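Local coordinates for protein putative glycosylhydrolase (PDB 3S5Q) that is a putative glycoside hydrolase with a concanavalin A-like fold, probably acting on carbohydrate, though its substrate is not established, at residues A[68-73]-A[97-102]; A[72-77]-A[200-205]. All coordinates share one frame; numbering follows the deposited sequence.

Interaction 1 (A[68-73]-A[97-102])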
loop_
_atom_site.group_PDB
_atom_site.type_symbol
_atom_site.label_atom_id
_atom_site.label_comp_id
_atom_site.label_asym_id
_atom_site.label_seq_id
_atom_site.Cartn_x
_atom_site.Cartn_y
_atom_site.Cartn_z
ATOM N N PHE A 68 -6.418 -6.411 2.022
ATOM C CA PHE A 68 -6.006 -6.178 3.404
ATOM C C PHE A 68 -7.226 -6.021 4.252
ATOM O O PHE A 68 -8.257 -5.596 3.766
ATOM C CB PHE A 68 -5.085 -4.941 3.537
ATOM C CG PHE A 68 -5.759 -3.614 3.263
ATOM C CD1 PHE A 68 -6.451 -2.941 4.271
ATOM C CD2 PHE A 68 -5.669 -3.005 1.993
ATOM C CE1 PHE A 68 -7.082 -1.744 4.005
ATOM C CE2 PHE A 68 -6.288 -1.805 1.728
ATOM C CZ PHE A 68 -6.982 -1.159 2.754
ATOM N N LYS A 69 -7.105 -6.407 5.518
ATOM C CA LYS A 69 -8.172 -6.298 6.501
ATOM C C LYS A 69 -7.611 -5.479 7.662
ATOM O O LYS A 69 -6.460 -5.680 8.070
ATOM C CB LYS A 69 -8.584 -7.688 6.992
ATOM C CG LYS A 69 -9.642 -7.672 8.086
ATOM C CD LYS A 69 -9.928 -9.049 8.610
ATOM C CE LYS A 69 -10.867 -9.827 7.713
ATOM N NZ LYS A 69 -11.595 -10.866 8.469
ATOM N N THR A 70 -8.398 -4.544 8.178
ATOM C CA THR A 70 -7.970 -3.716 9.305
ATOM C C THR A 70 -8.649 -4.201 10.581
ATOM O O THR A 70 -9.613 -4.963 10.547
ATOM C CB THR A 70 -8.315 -2.182 9.108
ATOM O OG1 THR A 70 -9.735 -2.009 9.166
ATOM C CG2 THR A 70 -7.792 -1.641 7.801
ATOM N N ASP A 71 -8.112 -3.761 11.703
ATOM C CA ASP A 71 -8.849 -3.738 12.990
ATOM C C ASP A 71 -8.963 -2.275 13.397
ATOM O O ASP A 71 -8.472 -1.374 12.693
ATOM C CB ASP A 71 -8.118 -4.543 14.071
ATOM C CG ASP A 71 -9.033 -4.951 15.251
ATOM O OD1 ASP A 71 -10.198 -4.449 15.392
ATOM O OD2 ASP A 71 -8.560 -5.760 16.068
ATOM N N VAL A 72 -9.633 -2.014 14.509
ATOM C CA VAL A 72 -9.742 -0.652 15.013
ATOM C C VAL A 72 -8.374 0.058 15.043
ATOM O O VAL A 72 -7.419 -0.388 15.693
ATOM C CB VAL A 72 -10.454 -0.629 16.397
ATOM C CG1 VAL A 72 -9.626 -1.375 17.487
ATOM C CG2 VAL A 72 -10.778 0.794 16.798
ATOM N N ASN A 73 -8.292 1.162 14.309
ATOM C CA ASN A 73 -7.108 2.019 14.253
ATOM C C ASN A 73 -5.833 1.362 13.686
ATOM O O ASN A 73 -4.724 1.777 14.004
ATOM C CB ASN A 73 -6.822 2.630 15.636
ATOM C CG ASN A 73 -6.130 3.981 15.552
ATOM O OD1 ASN A 73 -5.866 4.490 14.459
ATOM N ND2 ASN A 73 -5.823 4.573 16.713
ATOM N N ILE A 97 -2.185 2.634 4.492
ATOM C CA ILE A 97 -3.325 1.778 4.822
ATOM C C ILE A 97 -3.657 2.172 6.216
ATOM O O ILE A 97 -2.775 2.189 7.039
ATOM C CB ILE A 97 -2.987 0.278 4.773
ATOM C CG1 ILE A 97 -2.748 -0.134 3.336
ATOM C CG2 ILE A 97 -4.138 -0.563 5.432
ATOM C CD1 ILE A 97 -2.174 -1.520 3.170
ATOM N N ALA A 98 -4.899 2.589 6.442
ATOM C CA ALA A 98 -5.347 2.998 7.785
ATOM C C ALA A 98 -6.814 2.729 7.921
ATOM O O ALA A 98 -7.565 2.755 6.936
ATOM C CB ALA A 98 -5.066 4.509 8.043
ATOM N N ASP A 99 -7.232 2.447 9.152
ATOM C CA ASP A 99 -8.637 2.391 9.477
ATOM C C ASP A 99 -9.116 3.814 9.640
ATOM O O ASP A 99 -9.150 4.315 10.777
ATOM C CB ASP A 99 -8.890 1.612 10.779
ATOM C CG ASP A 99 -10.358 1.753 11.293
ATOM O OD1 ASP A 99 -11.298 1.889 10.477
ATOM O OD2 ASP A 99 -10.574 1.733 12.527
ATOM N N ASP A 100 -9.485 4.446 8.518
ATOM C CA ASP A 100 -10.020 5.810 8.497
ATOM C C ASP A 100 -11.277 5.987 9.370
ATOM O O ASP A 100 -11.603 7.110 9.751
ATOM C CB ASP A 100 -10.334 6.262 7.057
ATOM C CG ASP A 100 -9.068 6.478 6.193
ATOM O OD1 ASP A 100 -7.929 6.270 6.664
ATOM O OD2 ASP A 100 -9.219 6.916 5.028
ATOM N N HIS A 101 -11.973 4.903 9.706
ATOM C CA HIS A 101 -13.188 5.014 10.530
ATOM C C HIS A 101 -12.945 5.366 12.005
ATOM O O HIS A 101 -13.872 5.775 12.706
ATOM C CB HIS A 101 -14.053 3.747 10.437
ATOM C CG HIS A 101 -14.529 3.453 9.038
ATOM N ND1 HIS A 101 -15.774 3.837 8.568
ATOM C CD2 HIS A 101 -13.900 2.850 7.996
ATOM C CE1 HIS A 101 -15.903 3.438 7.309
ATOM N NE2 HIS A 101 -14.775 2.853 6.935
ATOM N N HIS A 102 -11.724 5.167 12.479
ATOM C CA HIS A 102 -11.379 5.523 13.854
ATOM C C HIS A 102 -11.312 7.060 13.878
ATOM O O HIS A 102 -10.738 7.662 12.981
ATOM C CB HIS A 102 -10.053 4.877 14.303
ATOM C CG HIS A 102 -9.794 4.976 15.786
ATOM N ND1 HIS A 102 -9.232 6.087 16.373
ATOM C CD2 HIS A 102 -10.023 4.097 16.792
ATOM C CE1 HIS A 102 -9.129 5.888 17.681
ATOM N NE2 HIS A 102 -9.590 4.681 17.957
HETATM O O HOH W 1 -10.918 0.107 8.367
#
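The side-chain amide of Asn73 lies flat on the imidazole of His102, the two planes only 9° apart. Its ND2 sits off centre over the ring, 3.7 Å from His102 CE1, while Asn73 CB makes a CH-pi contact with the same face. With CG roughly anti to the backbone N (chi1 -151°), the amide runs out along the ring. Val72 reaches that imidazole differently, bringing CG2 in at the ring edge, 3.4 Å from His102 CD2.

Asp99 shows how one carboxylate can tie two parts of a chain together. Asn73 N gives it an almost straight bond (172°) on the anti lone pair of OD2, with Asn73 N and Asp99 OD2 3.0 Å apart. Its other oxygen, OD1, works through a water, which accepts from Thr70 OG1 at 2.6 Å and donates to Asp99 OD1 at 2.8 Å. Further in, polar links give way to apolar packing: Ile97 CG2 rests over one face of the Phe68 ring, 3.5 Å from its CE1, and both side chains also meet Phe206.

Asp99 also starts a type I turn ending at His102. Polar loops thus close the end while Phe68 and Ile97 pack inward from separate sheets, as in the two-layered beta-sandwich of the concanavalin A-like lectins and glucanases.

Interaction 2 (A[72-77]-A[200-205]); sequences VNTNSG and GESNIW
Thr74 OG1 is gripped from two directions: it lies 2.7 Å from Asn203 O, a distance short enough for a hydrogen bond, although another acceptor is within reach of the same proton, and it also accepts the backbone N-H of Asp71. The first torsion of Thr74 (chi1 -64°) keeps this hydroxyl beside its own backbone N and puts CG2 anti to that N. The two branches therefore divide the work, OG1 meeting the polar backbone of Asn203 while CG2 packs 3.7 Å from Ile204 CD1. The Thr74 and Ile204 side chains cross at about a right angle.

A second hydroxyl crosses to the loop from the other segment. Ser202 OG donates to Val72 O at 2.8 Å, reaching it from a position tilted 30° from the carbonyl plane. Asn73 O and Thr74 N each lie 3.0 Å from Ser202 OG as well, but their angles are poor and neither is a bond. Ser202 O, in contrast, is buried here without any polar partner in the model.

Toward the strands, Ile204 lies against Ser76, whose OG is 3.8 Å from Ile204 CG1. That contact is purely van der Waals; the hydroxyl bonds instead to Gln196 O, just past strand 192-195, and Ile204 also touches Ile97.

Between these segments the polar links come from short hydroxyl side chains meeting main-chain carbonyls, with no charged group involved. The Ser202 bond, and the Thr74 one if its proton turns that way, thus tie side chain to backbone where strands 75-82 and 204-213 begin.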
loop_
_atom_site.group_PDB
_atom_site.type_symbol
_atom_site.label_atom_id
_atom_site.label_comp_id
_atom_site.label_asym_id
_atom_site.label_seq_id
_atom_site.Cartn_x
_atom_site.Cartn_y
_atom_site.Cartn_z
ATOM N N VAL A 72 -9.633 -2.014 14.509
ATOM C CA VAL A 72 -9.742 -0.652 15.013
ATOM C C VAL A 72 -8.374 0.058 15.043
ATOM O O VAL A 72 -7.419 -0.388 15.693
ATOM C CB VAL A 72 -10.454 -0.629 16.397
ATOM C CG1 VAL A 72 -9.626 -1.375 17.487
ATOM C CG2 VAL A 72 -10.778 0.794 16.798
ATOM N N ASN A 73 -8.292 1.162 14.309
ATOM C CA ASN A 73 -7.108 2.019 14.253
ATOM C C ASN A 73 -5.833 1.362 13.686
ATOM O O ASN A 73 -4.724 1.777 14.004
ATOM C CB ASN A 73 -6.822 2.630 15.636
ATOM C CG ASN A 73 -6.130 3.981 15.552
ATOM O OD1 ASN A 73 -5.866 4.490 14.459
ATOM N ND2 ASN A 73 -5.823 4.573 16.713
ATOM N N THR A 74 -5.967 0.337 12.847
ATOM C CA THR A 74 -4.795 -0.140 12.087
ATOM C C THR A 74 -4.089 0.986 11.369
ATOM O O THR A 74 -4.718 1.908 10.864
ATOM C CB THR A 74 -5.174 -1.151 11.008
ATOM O OG1 THR A 74 -5.711 -2.312 11.639
ATOM C CG2 THR A 74 -3.942 -1.518 10.136
ATOM N N ASN A 75 -2.766 0.886 11.341
ATOM C CA ASN A 75 -1.885 1.821 10.652
ATOM C C ASN A 75 -0.725 0.983 10.051
ATOM O O ASN A 75 0.001 0.291 10.788
ATOM C CB ASN A 75 -1.377 2.835 11.688
ATOM C CG ASN A 75 -0.649 4.015 11.074
ATOM O OD1 ASN A 75 0.056 3.882 10.089
ATOM N ND2 ASN A 75 -0.804 5.178 11.674
ATOM N N SER A 76 -0.576 1.033 8.727
ATOM C CA SER A 76 0.361 0.197 7.965
ATOM C C SER A 76 0.486 0.875 6.580
ATOM O O SER A 76 0.245 2.088 6.449
ATOM C CB SER A 76 -0.193 -1.238 7.890
ATOM O OG SER A 76 0.640 -2.156 7.170
ATOM N N GLY A 77 0.813 0.114 5.552
ATOM C CA GLY A 77 0.904 0.648 4.199
ATOM C C GLY A 77 1.686 -0.246 3.251
ATOM O O GLY A 77 2.241 -1.285 3.652
ATOM N N GLY A 200 0.675 0.736 14.424
ATOM C CA GLY A 200 -0.196 1.012 15.570
ATOM C C GLY A 200 -0.063 -0.098 16.589
ATOM O O GLY A 200 0.876 -0.892 16.527
ATOM N N GLU A 201 -0.976 -0.127 17.556
ATOM C CA GLU A 201 -1.092 -1.267 18.470
ATOM C C GLU A 201 -2.134 -2.254 17.957
ATOM O O GLU A 201 -2.366 -3.280 18.565
ATOM C CB GLU A 201 -1.427 -0.821 19.907
ATOM C CG GLU A 201 -0.179 -0.466 20.776
ATOM C CD GLU A 201 -0.473 -0.499 22.278
ATOM O OE1 GLU A 201 -1.536 -1.042 22.683
ATOM O OE2 GLU A 201 0.365 0.009 23.063
ATOM N N SER A 202 -2.749 -1.951 16.816
ATOM C CA SER A 202 -3.686 -2.887 16.200
ATOM C C SER A 202 -3.125 -3.533 14.931
ATOM O O SER A 202 -2.236 -2.997 14.210
ATOM C CB SER A 202 -5.012 -2.202 15.902
ATOM O OG SER A 202 -4.750 -0.949 15.305
ATOM N N ASN A 203 -3.699 -4.695 14.665
ATOM C CA ASN A 203 -3.163 -5.609 13.685
ATOM C C ASN A 203 -3.571 -5.318 12.252
ATOM O O ASN A 203 -4.632 -4.765 11.999
ATOM C CB ASN A 203 -3.558 -7.020 14.060
ATOM C CG ASN A 203 -2.815 -7.504 15.268
ATOM O OD1 ASN A 203 -1.587 -7.334 15.396
ATOM N ND2 ASN A 203 -3.552 -8.077 16.188
ATOM N N ILE A 204 -2.698 -5.717 11.334
ATOM C CA ILE A 204 -2.952 -5.644 9.899
ATOM C C ILE A 204 -2.857 -7.066 9.338
ATOM O O ILE A 204 -1.955 -7.792 9.716
ATOM C CB ILE A 204 -1.918 -4.672 9.163
ATOM C CG1 ILE A 204 -2.243 -4.541 7.692
ATOM C CG2 ILE A 204 -0.429 -5.121 9.308
ATOM C CD1 ILE A 204 -3.558 -3.917 7.382
ATOM N N TRP A 205 -3.774 -7.449 8.442
ATOM C CA TRP A 205 -3.694 -8.754 7.747
ATOM C C TRP A 205 -3.715 -8.510 6.248
ATOM O O TRP A 205 -4.478 -7.659 5.780
ATOM C CB TRP A 205 -4.859 -9.687 8.136
ATOM C CG TRP A 205 -4.937 -9.996 9.589
ATOM C CD1 TRP A 205 -4.371 -11.063 10.226
ATOM C CD2 TRP A 205 -5.628 -9.243 10.597
ATOM N NE1 TRP A 205 -4.638 -11.006 11.565
ATOM C CE2 TRP A 205 -5.419 -9.907 11.826
ATOM C CE3 TRP A 205 -6.397 -8.071 10.584
ATOM C CZ2 TRP A 205 -5.974 -9.448 13.044
ATOM C CZ3 TRP A 205 -6.966 -7.613 11.818
ATOM C CH2 TRP A 205 -6.738 -8.307 13.014
#

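How the interactions relate
Val72 and Asn73 belong to both interactions, whose centres lie about 6 Å apart. Their side chains meet His102, whereas the carbonyl of Val72 serves Ser202, so one short loop meets two separate segments. Two backbone pairings extend the connection: Lys69 N lies 2.9 Å from Trp205 O, uniting strands 62-70 and 204-213 in one sheet, and Ser76 N lies 3.0 Å from Ile97 O, uniting strands 75-82 and 93-98 in the other. Within the first of these sheets, Ile204 CD1 also lies 3.5 Å from Lys69 O. Residues 71-74 thus carry the chain from one sheet to the other, and interactions 1 and 2 both lie along that passage.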